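Local coordinates for protein putative Acetyltransferase (PDB 3DDD) that binds coenzyme A and, as a putative GNAT-family acetyltransferase, probably transfers acyl groups from an acyl-coenzyme A donor, at residues Ile240-Asn245 against Asp277-Ile282; Tyr143-Tyr148 against Cys263-Leu268. All blocks are in the same frame, centred on the assembly; numbering follows the deposited sequence.

Interaction 1 (Ile240-Asn245 against Asp277-Ile282); sequences IIPEVN and DIYYGI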
loop_
_atom_site.group_PDB
_atom_site.type_symbol
_atom_site.label_atom_id
_atom_site.label_comp_id
_atom_site.label_asym_id
_atom_site.label_seq_id
_atom_site.Cartn_x
_atom_site.Cartn_y
_atom_site.Cartn_z
ATOM N N ILE A 240 2.291 6.675 7.454
ATOM C CA ILE A 240 2.871 5.376 7.755
ATOM C C ILE A 240 4.378 5.513 7.550
ATOM O O ILE A 240 4.863 5.653 6.411
ATOM C CB ILE A 240 2.291 4.241 6.868
ATOM C CG1 ILE A 240 0.776 4.153 7.014
ATOM C CG2 ILE A 240 2.878 2.954 7.268
ATOM C CD1 ILE A 240 0.105 3.309 5.943
ATOM N N ILE A 241 5.087 5.432 8.671
ATOM C CA ILE A 241 6.503 5.701 8.771
ATOM C C ILE A 241 7.314 4.405 8.821
ATOM O O ILE A 241 7.011 3.531 9.625
ATOM C CB ILE A 241 6.777 6.472 10.090
ATOM C CG1 ILE A 241 6.072 7.828 10.061
ATOM C CG2 ILE A 241 8.241 6.671 10.290
ATOM C CD1 ILE A 241 6.331 8.604 11.319
ATOM N N PRO A 242 8.383 4.308 8.021
ATOM C CA PRO A 242 9.288 3.180 8.168
ATOM C C PRO A 242 10.091 3.413 9.440
ATOM O O PRO A 242 10.683 4.468 9.594
ATOM C CB PRO A 242 10.173 3.259 6.922
ATOM C CG PRO A 242 9.680 4.383 6.113
ATOM C CD PRO A 242 8.849 5.252 6.998
ATOM N N GLU A 243 10.107 2.434 10.333
ATOM C CA GLU A 243 10.662 2.617 11.680
ATOM C C GLU A 243 12.190 2.852 11.647
ATOM O O GLU A 243 12.764 3.323 12.631
ATOM C CB GLU A 243 10.266 1.412 12.564
ATOM C CG GLU A 243 10.551 1.531 14.069
ATOM C CD GLU A 243 9.921 0.402 14.897
ATOM O OE1 GLU A 243 9.381 -0.558 14.321
ATOM O OE2 GLU A 243 9.978 0.467 16.140
ATOM N N VAL A 244 12.830 2.534 10.517
ATOM C CA VAL A 244 14.268 2.753 10.323
ATOM C C VAL A 244 14.635 4.175 9.907
ATOM O O VAL A 244 15.812 4.483 9.816
ATOM C CB VAL A 244 14.865 1.812 9.254
ATOM C CG1 VAL A 244 14.933 0.383 9.783
ATOM C CG2 VAL A 244 14.101 1.912 7.952
ATOM N N ASN A 245 13.646 5.021 9.613
ATOM C CA ASN A 245 13.903 6.430 9.358
ATOM C C ASN A 245 13.822 7.046 10.729
ATOM O O ASN A 245 12.727 7.242 11.256
ATOM C CB ASN A 245 12.859 7.032 8.410
ATOM C CG ASN A 245 13.161 8.462 8.040
ATOM O OD1 ASN A 245 13.781 9.177 8.801
ATOM N ND2 ASN A 245 12.711 8.893 6.858
ATOM N N ASP A 277 16.293 6.865 4.575
ATOM C CA ASP A 277 16.535 8.064 5.381
ATOM C C ASP A 277 15.761 9.270 4.859
ATOM O O ASP A 277 15.356 10.131 5.639
ATOM C CB ASP A 277 18.053 8.382 5.533
ATOM C CG ASP A 277 18.771 8.620 4.205
ATOM O OD1 ASP A 277 18.993 7.637 3.473
ATOM O OD2 ASP A 277 19.161 9.777 3.911
ATOM N N ILE A 278 15.496 9.307 3.556
ATOM C CA ILE A 278 14.671 10.393 2.983
ATOM C C ILE A 278 13.191 10.050 2.838
ATOM O O ILE A 278 12.401 10.865 2.341
ATOM C CB ILE A 278 15.233 10.952 1.633
ATOM C CG1 ILE A 278 15.199 9.926 0.488
ATOM C CG2 ILE A 278 16.645 11.530 1.853
ATOM C CD1 ILE A 278 15.390 10.590 -0.887
ATOM N N TYR A 279 12.835 8.834 3.253
ATOM C CA TYR A 279 11.540 8.241 2.991
ATOM C C TYR A 279 10.798 8.251 4.307
ATOM O O TYR A 279 11.110 7.438 5.191
ATOM C CB TYR A 279 11.710 6.807 2.488
ATOM C CG TYR A 279 10.464 6.127 1.926
ATOM C CD1 TYR A 279 9.347 6.851 1.508
ATOM C CD2 TYR A 279 10.451 4.772 1.723
ATOM C CE1 TYR A 279 8.248 6.203 0.935
ATOM C CE2 TYR A 279 9.361 4.118 1.156
ATOM C CZ TYR A 279 8.268 4.833 0.764
ATOM O OH TYR A 279 7.188 4.172 0.215
ATOM N N TYR A 280 9.850 9.190 4.436
ATOM C CA TYR A 280 9.199 9.502 5.715
ATOM C C TYR A 280 7.843 8.851 5.857
ATOM O O TYR A 280 7.455 8.530 6.949
ATOM C CB TYR A 280 9.027 11.015 5.903
ATOM C CG TYR A 280 10.302 11.716 6.244
ATOM C CD1 TYR A 280 11.235 12.009 5.262
ATOM C CD2 TYR A 280 10.600 12.047 7.547
ATOM C CE1 TYR A 280 12.434 12.626 5.568
ATOM C CE2 TYR A 280 11.814 12.664 7.868
ATOM C CZ TYR A 280 12.714 12.956 6.871
ATOM O OH TYR A 280 13.911 13.576 7.171
ATOM N N GLY A 281 7.136 8.677 4.748
ATOM C CA GLY A 281 5.795 8.139 4.749
ATOM C C GLY A 281 5.623 7.270 3.522
ATOM O O GLY A 281 5.797 7.731 2.383
ATOM N N ILE A 282 5.293 6.003 3.738
ATOM C CA ILE A 282 5.100 5.105 2.619
ATOM C C ILE A 282 3.798 5.486 1.920
ATOM O O ILE A 282 2.920 6.141 2.498
ATOM C CB ILE A 282 5.171 3.594 3.032
ATOM C CG1 ILE A 282 3.927 3.120 3.771
ATOM C CG2 ILE A 282 6.419 3.285 3.874
ATOM C CD1 ILE A 282 3.887 1.589 3.890
HETATM O O HOH W 1 2.212 7.567 4.691
#

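Interaction 2 (Tyr143-Tyr148 against Cys263-Leu268); sequences YRTVRY and CMRMRL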
loop_
_atom_site.group_PDB
_atom_site.type_symbol
_atom_site.label_atom_id
_atom_site.label_comp_id
_atom_site.label_asym_id
_atom_site.label_seq_id
_atom_site.Cartn_x
_atom_site.Cartn_y
_atom_site.Cartn_z
ATOM N N TYR A 143 11.896 -4.277 8.107
ATOM C CA TYR A 143 11.731 -3.353 9.221
ATOM C C TYR A 143 10.231 -3.072 9.330
ATOM O O TYR A 143 9.492 -3.344 8.392
ATOM C CB TYR A 143 12.513 -2.035 8.980
ATOM C CG TYR A 143 12.334 -1.477 7.580
ATOM C CD1 TYR A 143 11.182 -0.831 7.237
ATOM C CD2 TYR A 143 13.310 -1.650 6.586
ATOM C CE1 TYR A 143 10.976 -0.341 5.959
ATOM C CE2 TYR A 143 13.115 -1.150 5.286
ATOM C CZ TYR A 143 11.928 -0.496 4.988
ATOM O OH TYR A 143 11.653 0.022 3.728
ATOM N N ARG A 144 9.807 -2.507 10.463
ATOM C CA ARG A 144 8.392 -2.177 10.701
ATOM C C ARG A 144 7.958 -0.904 9.995
ATOM O O ARG A 144 8.749 0.019 9.782
ATOM C CB ARG A 144 8.089 -2.050 12.199
ATOM C CG ARG A 144 7.945 -3.378 12.914
ATOM C CD ARG A 144 8.062 -3.235 14.422
ATOM N NE ARG A 144 6.803 -2.839 15.059
ATOM C CZ ARG A 144 6.588 -1.716 15.759
ATOM N NH1 ARG A 144 7.534 -0.800 15.944
ATOM N NH2 ARG A 144 5.394 -1.508 16.280
ATOM N N THR A 145 6.686 -0.866 9.634
ATOM C CA THR A 145 6.107 0.283 8.974
ATOM C C THR A 145 4.908 0.607 9.851
ATOM O O THR A 145 3.954 -0.162 9.905
ATOM C CB THR A 145 5.667 -0.047 7.501
ATOM O OG1 THR A 145 5.236 -1.411 7.398
ATOM C CG2 THR A 145 6.795 0.181 6.506
ATOM N N VAL A 146 4.970 1.760 10.524
ATOM C CA VAL A 146 4.058 2.115 11.638
ATOM C C VAL A 146 3.088 3.240 11.265
ATOM O O VAL A 146 3.500 4.328 10.861
ATOM C CB VAL A 146 4.852 2.474 12.899
ATOM C CG1 VAL A 146 3.935 2.746 14.067
ATOM C CG2 VAL A 146 5.801 1.329 13.246
ATOM N N ARG A 147 1.798 2.952 11.399
ATOM C CA ARG A 147 0.715 3.863 11.041
ATOM C C ARG A 147 0.397 4.740 12.259
ATOM O O ARG A 147 0.057 4.219 13.329
ATOM C CB ARG A 147 -0.513 3.040 10.602
ATOM C CG ARG A 147 -1.716 3.825 10.024
ATOM C CD ARG A 147 -2.886 2.865 9.636
ATOM N NE ARG A 147 -2.963 2.514 8.203
ATOM C CZ ARG A 147 -3.444 1.363 7.702
ATOM N NH1 ARG A 147 -3.891 0.374 8.495
ATOM N NH2 ARG A 147 -3.455 1.184 6.380
ATOM N N TYR A 148 0.543 6.059 12.094
ATOM C CA TYR A 148 0.301 7.039 13.152
ATOM C C TYR A 148 -0.820 7.940 12.728
ATOM O O TYR A 148 -0.927 8.266 11.559
ATOM C CB TYR A 148 1.542 7.905 13.415
ATOM C CG TYR A 148 2.595 7.187 14.229
ATOM C CD1 TYR A 148 2.461 7.058 15.605
ATOM C CD2 TYR A 148 3.707 6.611 13.620
ATOM C CE1 TYR A 148 3.415 6.409 16.364
ATOM C CE2 TYR A 148 4.675 5.964 14.367
ATOM C CZ TYR A 148 4.521 5.864 15.739
ATOM O OH TYR A 148 5.466 5.202 16.476
ATOM N N CYS A 263 2.983 -2.892 10.783
ATOM C CA CYS A 263 3.268 -4.072 10.008
ATOM C C CYS A 263 4.746 -4.304 9.984
ATOM O O CYS A 263 5.539 -3.427 10.316
ATOM C CB CYS A 263 2.817 -3.897 8.572
ATOM S SG CYS A 263 1.031 -3.805 8.429
HETATM N N MSE A 264 5.103 -5.498 9.559
HETATM C CA MSE A 264 6.465 -5.818 9.327
HETATM C C MSE A 264 6.572 -5.884 7.815
HETATM O O MSE A 264 5.818 -6.595 7.158
HETATM C CB MSE A 264 6.817 -7.131 10.024
HETATM C CG MSE A 264 8.204 -7.650 9.724
HETATM SE SE MSE A 264 9.619 -6.509 10.361
HETATM C CE MSE A 264 9.599 -7.016 12.268
ATOM N N ARG A 265 7.474 -5.088 7.268
ATOM C CA ARG A 265 7.771 -5.158 5.870
ATOM C C ARG A 265 8.610 -6.411 5.717
ATOM O O ARG A 265 9.389 -6.731 6.581
ATOM C CB ARG A 265 8.500 -3.902 5.409
ATOM C CG ARG A 265 8.873 -3.838 3.956
ATOM C CD ARG A 265 9.117 -2.363 3.557
ATOM N NE ARG A 265 7.832 -1.673 3.400
ATOM C CZ ARG A 265 7.628 -0.556 2.714
ATOM N NH1 ARG A 265 8.639 0.063 2.110
ATOM N NH2 ARG A 265 6.385 -0.077 2.603
HETATM N N MSE A 266 8.383 -7.147 4.636
HETATM C CA MSE A 266 9.058 -8.426 4.400
HETATM C C MSE A 266 9.432 -8.563 2.931
HETATM O O MSE A 266 8.862 -7.888 2.077
HETATM C CB MSE A 266 8.136 -9.577 4.789
HETATM C CG MSE A 266 7.644 -9.553 6.221
HETATM SE SE MSE A 266 6.541 -11.061 6.642
HETATM C CE MSE A 266 7.923 -12.297 7.190
ATOM N N ARG A 267 10.373 -9.454 2.651
ATOM C CA ARG A 267 10.959 -9.597 1.318
ATOM C C ARG A 267 11.233 -11.045 0.945
ATOM O O ARG A 267 11.772 -11.836 1.734
ATOM C CB ARG A 267 12.260 -8.779 1.218
ATOM C CG ARG A 267 12.950 -8.864 -0.132
ATOM C CD ARG A 267 14.256 -8.119 -0.134
ATOM N NE ARG A 267 15.316 -8.920 0.483
ATOM C CZ ARG A 267 15.755 -8.776 1.723
ATOM N NH1 ARG A 267 15.301 -7.822 2.508
ATOM N NH2 ARG A 267 16.711 -9.569 2.164
ATOM N N LEU A 268 10.884 -11.374 -0.295
ATOM C CA LEU A 268 11.313 -12.611 -0.912
ATOM C C LEU A 268 12.153 -12.261 -2.141
ATOM O O LEU A 268 11.663 -11.691 -3.119
ATOM C CB LEU A 268 10.139 -13.512 -1.270
ATOM C CG LEU A 268 10.519 -14.843 -1.933
ATOM C CD1 LEU A 268 11.434 -15.729 -1.044
ATOM C CD2 LEU A 268 9.276 -15.590 -2.350
#

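Interaction 1 (Ile240-Asn245 against Asp277-Ile282)
The carbonyl oxygen of Ile240 is held from the other segment by two groups: the amide N of Ile282 donates to Ile240 O over 2.7 Å (161° at the hydrogen), and Gly281 CA brings a C-H to Ile240 O at 3.1 Å. They come from the end of strand 279-281 and the residue after it; within that strand Tyr280 and Gly281 form a classic beta bulge facing Leu216 of strand 212-218. The short strand pairs antiparallel with 212-218, which itself runs parallel to 238-242 in the C-terminal GNAT domain.

Past Pro242 the chain makes a type I turn to Asn245, the N-cap of helix 246-252. Its side chain works in two directions. OD1 makes weak bonds to the amides of Asp247 and Ala248, while Asn245 ND2 gives a nearly straight bond (169°) to Tyr279 O at 2.7 Å. That bond lies in the amide plane of Asn245 but reaches the carbonyl from above its plane. With CG anti to the backbone N (chi1 -175°), the amide also brings ND2 over the centre of the Tyr280 ring, 3.6 Å above its plane.

Between these polar ends the contact is mostly aliphatic: Pro242 CG packs near Ile282 CG2, and Ile240 CG2 meets Ile282 CG1 at 3.7 Å, the two side chains meeting at a slant. Pro242 CG also comes within 3.5 Å of the carbonyl oxygen Tyr279 O. Beside the isoleucines a water bridges the two segments, accepting from Ile240 N at 2.9 Å and donating to Ile282 O at 2.7 Å.

Interaction 2 (Tyr143-Tyr148 against Cys263-Leu268)
This is an antiparallel pairing of strand 140-149 with strand 258-267, which pairs on with strand 121-126 near the coenzyme A site. The short segments run at 138° to each other. Within them the backbone bonds run from Tyr143 to Thr145, and Arg147 continues them to Val260 and Thr261. Thr145 and Cys263 form a hydrogen-bonded pair, with Thr145 N to Cys263 O at 2.9 Å and Cys263 N to Thr145 O at 3.0 Å. Arg144 and Met264 follow as a non-hydrogen-bonded pair, and Arg265 N then donates to Tyr143 O at 2.9 Å.

Arg144 and Met264, the latter deposited as selenomethionine, share one face. The bent Met264 chain lays Met264 SE 3.6 Å from the carbonyl carbon Tyr143 C. It crosses the Arg144 side chain at about a right angle, Met264 CE meeting Arg144 CG.

Arg265 dominates the other side. Its chain runs alongside Tyr143, and Arg265 CD packs 3.6 Å from Tyr143 CE1. Tyr143 CG stands between its backbone N and carbonyl carbon (chi1 45°), which turns the ring back toward Arg265; Arg265 NH1 makes a weak bond of 3.4 Å to Tyr143 OH, whose stronger partner is Glu274. Thr145 CG2 lies over one face of the Arg265 guanidinium, 3.8 Å from Arg265 NE. NH2 forms salt bridges with Asp125 and the C-terminal carboxylate of Gly288. A leucine in place of Arg265 would probably leave both carboxylates without this positive mate and strip Tyr143 OH of its weak donor.

Thr145 OG1 is bonded to Asp125 of strand 121-126, which flanks 258-267, while strand 238-242 flanks 140-149; Tyr131 of helix 131-136 packs on Met264.

How the interactions relate
Interaction 1 is largely buried and interaction 2 only partly so, yet they adjoin in the fold: strands 238-242 and 140-149 are neighbours, and strands 258-267 and 279-281 follow each other in the chain. Interaction 2 ties strand 140-149 to strand 258-267 by regular backbone pairing and charged side chains, with the side chain of Cys263 about 6 Å from the bound coenzyme A. Interaction 1 lies farther from the cofactor and relies on a bulge, a helix cap and aliphatic packing. Direct links connect them: Glu243 OE1 forms a salt bridge with Arg144 NH1, Ile241 O probably accepts from Val146 N, and Ile282 CD1 packs on Arg265 NH2.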